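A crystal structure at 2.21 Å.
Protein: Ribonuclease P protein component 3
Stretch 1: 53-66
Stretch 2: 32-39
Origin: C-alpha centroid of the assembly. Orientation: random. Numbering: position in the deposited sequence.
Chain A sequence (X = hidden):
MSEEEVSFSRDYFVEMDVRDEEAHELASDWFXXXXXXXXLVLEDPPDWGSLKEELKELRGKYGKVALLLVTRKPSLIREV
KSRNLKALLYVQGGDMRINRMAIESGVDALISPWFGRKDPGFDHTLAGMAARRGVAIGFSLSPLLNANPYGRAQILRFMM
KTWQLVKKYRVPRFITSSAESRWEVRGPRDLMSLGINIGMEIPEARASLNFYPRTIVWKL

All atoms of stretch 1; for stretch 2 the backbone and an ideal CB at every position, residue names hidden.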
# COMPACT_ATOMS: atom_id res chain seq x y z
N GLU A 53 -20.21 10.38 1.67
CA GLU A 53 -20.17 11.83 1.86
C GLU A 53 -18.74 12.28 2.14
O GLU A 53 -18.31 13.32 1.64
CB GLU A 53 -21.09 12.25 3.02
CG GLU A 53 -21.28 13.76 3.17
CD GLU A 53 -20.21 14.44 4.02
OE1 GLU A 53 -19.74 13.84 5.01
OE2 GLU A 53 -19.83 15.59 3.69
N GLU A 54 -18.02 11.50 2.94
CA GLU A 54 -16.62 11.77 3.22
C GLU A 54 -15.76 11.58 1.97
O GLU A 54 -14.93 12.43 1.65
CB GLU A 54 -16.12 10.84 4.34
CG GLU A 54 -14.72 11.15 4.85
CD GLU A 54 -14.68 12.27 5.88
OE1 GLU A 54 -15.65 13.05 5.98
OE2 GLU A 54 -13.66 12.36 6.60
N LEU A 55 -15.97 10.48 1.26
CA LEU A 55 -15.19 10.19 0.05
C LEU A 55 -15.39 11.26 -1.03
O LEU A 55 -14.45 11.63 -1.72
CB LEU A 55 -15.53 8.80 -0.50
CG LEU A 55 -15.02 7.61 0.32
CD1 LEU A 55 -15.60 6.32 -0.23
CD2 LEU A 55 -13.50 7.54 0.34
N LYS A 56 -16.62 11.75 -1.16
CA LYS A 56 -16.92 12.85 -2.08
C LYS A 56 -16.13 14.09 -1.69
O LYS A 56 -15.55 14.76 -2.55
CB LYS A 56 -18.42 13.15 -2.11
CG LYS A 56 -18.83 14.13 -3.20
CD LYS A 56 -20.31 14.49 -3.13
CE LYS A 56 -20.64 15.63 -4.09
NZ LYS A 56 -22.11 15.86 -4.22
N GLU A 57 -16.12 14.40 -0.40
CA GLU A 57 -15.37 15.53 0.13
C GLU A 57 -13.87 15.34 -0.05
O GLU A 57 -13.15 16.30 -0.33
CB GLU A 57 -15.71 15.75 1.62
CG GLU A 57 -15.20 17.06 2.20
CD GLU A 57 -15.54 17.25 3.67
OE1 GLU A 57 -16.51 16.63 4.16
OE2 GLU A 57 -14.83 18.03 4.35
N LEU A 58 -13.40 14.10 0.10
CA LEU A 58 -11.99 13.75 -0.11
C LEU A 58 -11.59 13.83 -1.59
O LEU A 58 -10.52 14.35 -1.92
CB LEU A 58 -11.68 12.35 0.43
CG LEU A 58 -11.68 12.22 1.95
CD1 LEU A 58 -11.73 10.76 2.36
CD2 LEU A 58 -10.47 12.91 2.56
N ARG A 59 -12.45 13.32 -2.46
CA ARG A 59 -12.23 13.37 -3.90
C ARG A 59 -12.17 14.80 -4.42
O ARG A 59 -11.34 15.12 -5.27
CB ARG A 59 -13.32 12.60 -4.65
CG ARG A 59 -13.04 11.12 -4.83
CD ARG A 59 -14.32 10.29 -4.80
NE ARG A 59 -15.42 10.91 -5.54
CZ ARG A 59 -16.71 10.61 -5.38
NH1 ARG A 59 -17.09 9.68 -4.52
NH2 ARG A 59 -17.63 11.24 -6.11
N GLY A 60 -13.04 15.66 -3.90
CA GLY A 60 -13.03 17.08 -4.25
C GLY A 60 -11.83 17.82 -3.70
O GLY A 60 -11.39 18.81 -4.28
N LYS A 61 -11.29 17.34 -2.58
CA LYS A 61 -10.15 17.98 -1.92
C LYS A 61 -8.81 17.51 -2.50
O LYS A 61 -7.94 18.34 -2.79
CB LYS A 61 -10.22 17.70 -0.42
CG LYS A 61 -9.02 18.18 0.39
CD LYS A 61 -8.76 19.67 0.23
CE LYS A 61 -7.60 20.12 1.10
NZ LYS A 61 -7.87 19.92 2.55
N TYR A 62 -8.64 16.20 -2.64
CA TYR A 62 -7.36 15.61 -3.05
C TYR A 62 -7.31 15.04 -4.46
O TYR A 62 -6.22 14.89 -5.02
CB TYR A 62 -6.96 14.51 -2.07
CG TYR A 62 -6.87 14.96 -0.64
CD1 TYR A 62 -5.76 15.66 -0.19
CD2 TYR A 62 -7.89 14.69 0.26
CE1 TYR A 62 -5.67 16.08 1.13
CE2 TYR A 62 -7.82 15.09 1.57
CZ TYR A 62 -6.71 15.78 2.01
OH TYR A 62 -6.64 16.18 3.32
N GLY A 63 -8.46 14.69 -5.03
CA GLY A 63 -8.53 14.11 -6.37
C GLY A 63 -8.57 12.59 -6.32
O GLY A 63 -9.63 11.98 -6.45
N LYS A 64 -7.39 11.98 -6.14
CA LYS A 64 -7.27 10.53 -6.02
C LYS A 64 -7.33 10.13 -4.55
O LYS A 64 -6.60 10.68 -3.72
CB LYS A 64 -5.96 10.05 -6.64
CG LYS A 64 -5.83 10.32 -8.14
CD LYS A 64 -6.73 9.39 -8.92
CE LYS A 64 -6.59 9.55 -10.43
NZ LYS A 64 -7.61 8.80 -11.23
N VAL A 65 -8.19 9.17 -4.24
CA VAL A 65 -8.41 8.76 -2.86
C VAL A 65 -8.33 7.24 -2.73
O VAL A 65 -8.91 6.51 -3.54
CB VAL A 65 -9.78 9.27 -2.33
CG1 VAL A 65 -10.04 8.77 -0.92
CG2 VAL A 65 -9.82 10.79 -2.34
N ALA A 66 -7.62 6.79 -1.70
CA ALA A 66 -7.60 5.37 -1.33
C ALA A 66 -8.24 5.18 0.04
O ALA A 66 -8.24 6.08 0.87
CB ALA A 66 -6.18 4.85 -1.32
N UNK A 32 4.48 12.93 -9.41
CA UNK A 32 3.56 13.33 -10.47
C UNK A 32 2.09 13.12 -10.09
O UNK A 32 1.21 13.85 -10.55
CB UNK A 32 3.88 12.55 -11.75
N UNK A 33 1.83 12.09 -9.28
CA UNK A 33 0.51 11.85 -8.72
C UNK A 33 0.65 11.45 -7.27
O UNK A 33 1.58 10.73 -6.90
CB UNK A 33 -0.24 10.77 -9.51
N UNK A 34 -0.27 11.92 -6.43
CA UNK A 34 -0.28 11.57 -5.02
C UNK A 34 -1.67 11.12 -4.61
O UNK A 34 -2.64 11.87 -4.74
CB UNK A 34 0.18 12.75 -4.16
N UNK A 35 -1.77 9.88 -4.12
CA UNK A 35 -3.02 9.33 -3.64
C UNK A 35 -3.16 9.60 -2.14
O UNK A 35 -2.28 9.24 -1.36
CB UNK A 35 -3.10 7.83 -3.93
N UNK A 36 -4.25 10.24 -1.74
CA UNK A 36 -4.55 10.46 -0.33
C UNK A 36 -5.31 9.26 0.24
O UNK A 36 -6.36 8.88 -0.28
CB UNK A 36 -5.36 11.74 -0.15
N UNK A 37 -4.79 8.67 1.31
CA UNK A 37 -5.39 7.49 1.92
C UNK A 37 -6.14 7.86 3.20
O UNK A 37 -5.58 8.47 4.11
CB UNK A 37 -4.32 6.44 2.22
N UNK A 38 -7.42 7.50 3.25
CA UNK A 38 -8.21 7.66 4.46
C UNK A 38 -8.12 6.36 5.26
O UNK A 38 -8.53 5.30 4.79
CB UNK A 38 -9.66 8.01 4.13
N UNK A 39 -7.57 6.46 6.46
CA UNK A 39 -7.44 5.31 7.35
C UNK A 39 -8.79 5.03 8.00
O UNK A 39 -9.43 5.94 8.52
CB UNK A 39 -6.36 5.55 8.41

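Stretch 2 runs as a strand parallel to the short strand that follows helix 53-62, and the helix packs over one side of the pair.

Position 32 precedes the strand, and its ideal CB finds nothing of stretch 1 within 5.5 Å. Almost any residue would suit, polar ones especially; it is Asp32, in contact with none of stretch 1.

At 33 the backbone is extended and CA-to-CB points toward stretch 1, but the ideal CB is still out of range. The nearest feature is the long side chain of Lys64, so an acidic or polar residue with some reach would fit. The residue is Glu33, whose OE1 comes to 4.3 Å from Lys64 CE, a loose approach rather than a salt bridge.

Position 34 points sideways with its CB free, leaving the choice wide, with a beta-branched residue natural in a strand. The residue is Val34, whose side chain stays out of contact with stretch 1.

Position 35 also points sideways, but its ideal CB lies 5.0 Å from Ala66 CB. The small alanine leaves space for a medium apolar side chain such as valine, isoleucine or leucine. Val35 places CG1 3.6 Å from Ala66 CB.

At 36 the strands are locked together: the backbone N donates to Lys64 O (3.1 Å) and the O accepts from Ala66 N (2.8 Å). The side chain leaves on the same face as Val65, with the ideal CB 3.6 Å from Tyr62 CG. A flat ring or a large aliphatic group could exploit this tyrosine face and nearby Leu58. Phe36 does so with chi1 t, forming an offset stack on Tyr62 with centroids 3.8 Å apart and planes at 6°; its CE1 also meets Leu58 CD2 at 3.7 Å.

Position 37 turns to the face bearing Ala66, where a small or beta-branched residue, polar or apolar, would be accommodated. Thr37 sets OG1 3.6 Å from Ala66 CB, and that hydroxyl is hydrogen-bonded elsewhere in the structure.

At 38 the backbone N donates to Ala66 O (2.9 Å), and CA-to-CB points toward the helix, the ideal CB 3.9 Å from Leu58 CD1. With Glu54 farther along, a long aliphatic chain, possibly with a basic end, is favoured. Lys38 lays CD 3.8 Å from Leu58 CD1 and CE 3.6 Å from Glu54 CG.

Position 39 points away into space free of stretch 1, so polar or charged residues are suitable; Lys39 extends there without touching it.

Stretch 2 (32-39) DEVVFTKK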
# COMPACT_ATOMS: atom_id res chain seq x y z
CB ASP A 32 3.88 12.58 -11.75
CG ASP A 32 5.22 12.98 -12.33
OD1 ASP A 32 6.26 12.61 -11.74
OD2 ASP A 32 5.23 13.68 -13.36
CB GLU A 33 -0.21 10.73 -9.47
CG GLU A 33 -0.29 10.92 -10.98
CD GLU A 33 -1.15 9.87 -11.66
OE1 GLU A 33 -2.32 9.69 -11.23
OE2 GLU A 33 -0.67 9.22 -12.62
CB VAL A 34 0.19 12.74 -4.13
CG1 VAL A 34 0.25 12.32 -2.67
CG2 VAL A 34 1.55 13.26 -4.58
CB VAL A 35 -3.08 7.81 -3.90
CG1 VAL A 35 -4.37 7.21 -3.37
CG2 VAL A 35 -2.91 7.52 -5.40
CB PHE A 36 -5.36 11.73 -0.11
CG PHE A 36 -5.65 12.03 1.34
CD1 PHE A 36 -6.78 11.49 1.95
CD2 PHE A 36 -4.79 12.82 2.08
CE1 PHE A 36 -7.05 11.75 3.29
CE2 PHE A 36 -5.05 13.08 3.41
CZ PHE A 36 -6.18 12.55 4.02
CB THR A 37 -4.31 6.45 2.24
OG1 THR A 37 -3.66 6.04 1.02
CG2 THR A 37 -4.92 5.23 2.91
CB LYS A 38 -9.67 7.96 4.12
CG LYS A 38 -10.57 8.18 5.33
CD LYS A 38 -12.03 7.99 4.98
CE LYS A 38 -12.93 8.28 6.18
NZ LYS A 38 -12.73 7.34 7.31
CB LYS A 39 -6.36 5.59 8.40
CG LYS A 39 -5.87 4.35 9.13
CD LYS A 39 -4.52 4.62 9.79
CE LYS A 39 -4.05 3.43 10.61
NZ LYS A 39 -2.66 3.61 11.11
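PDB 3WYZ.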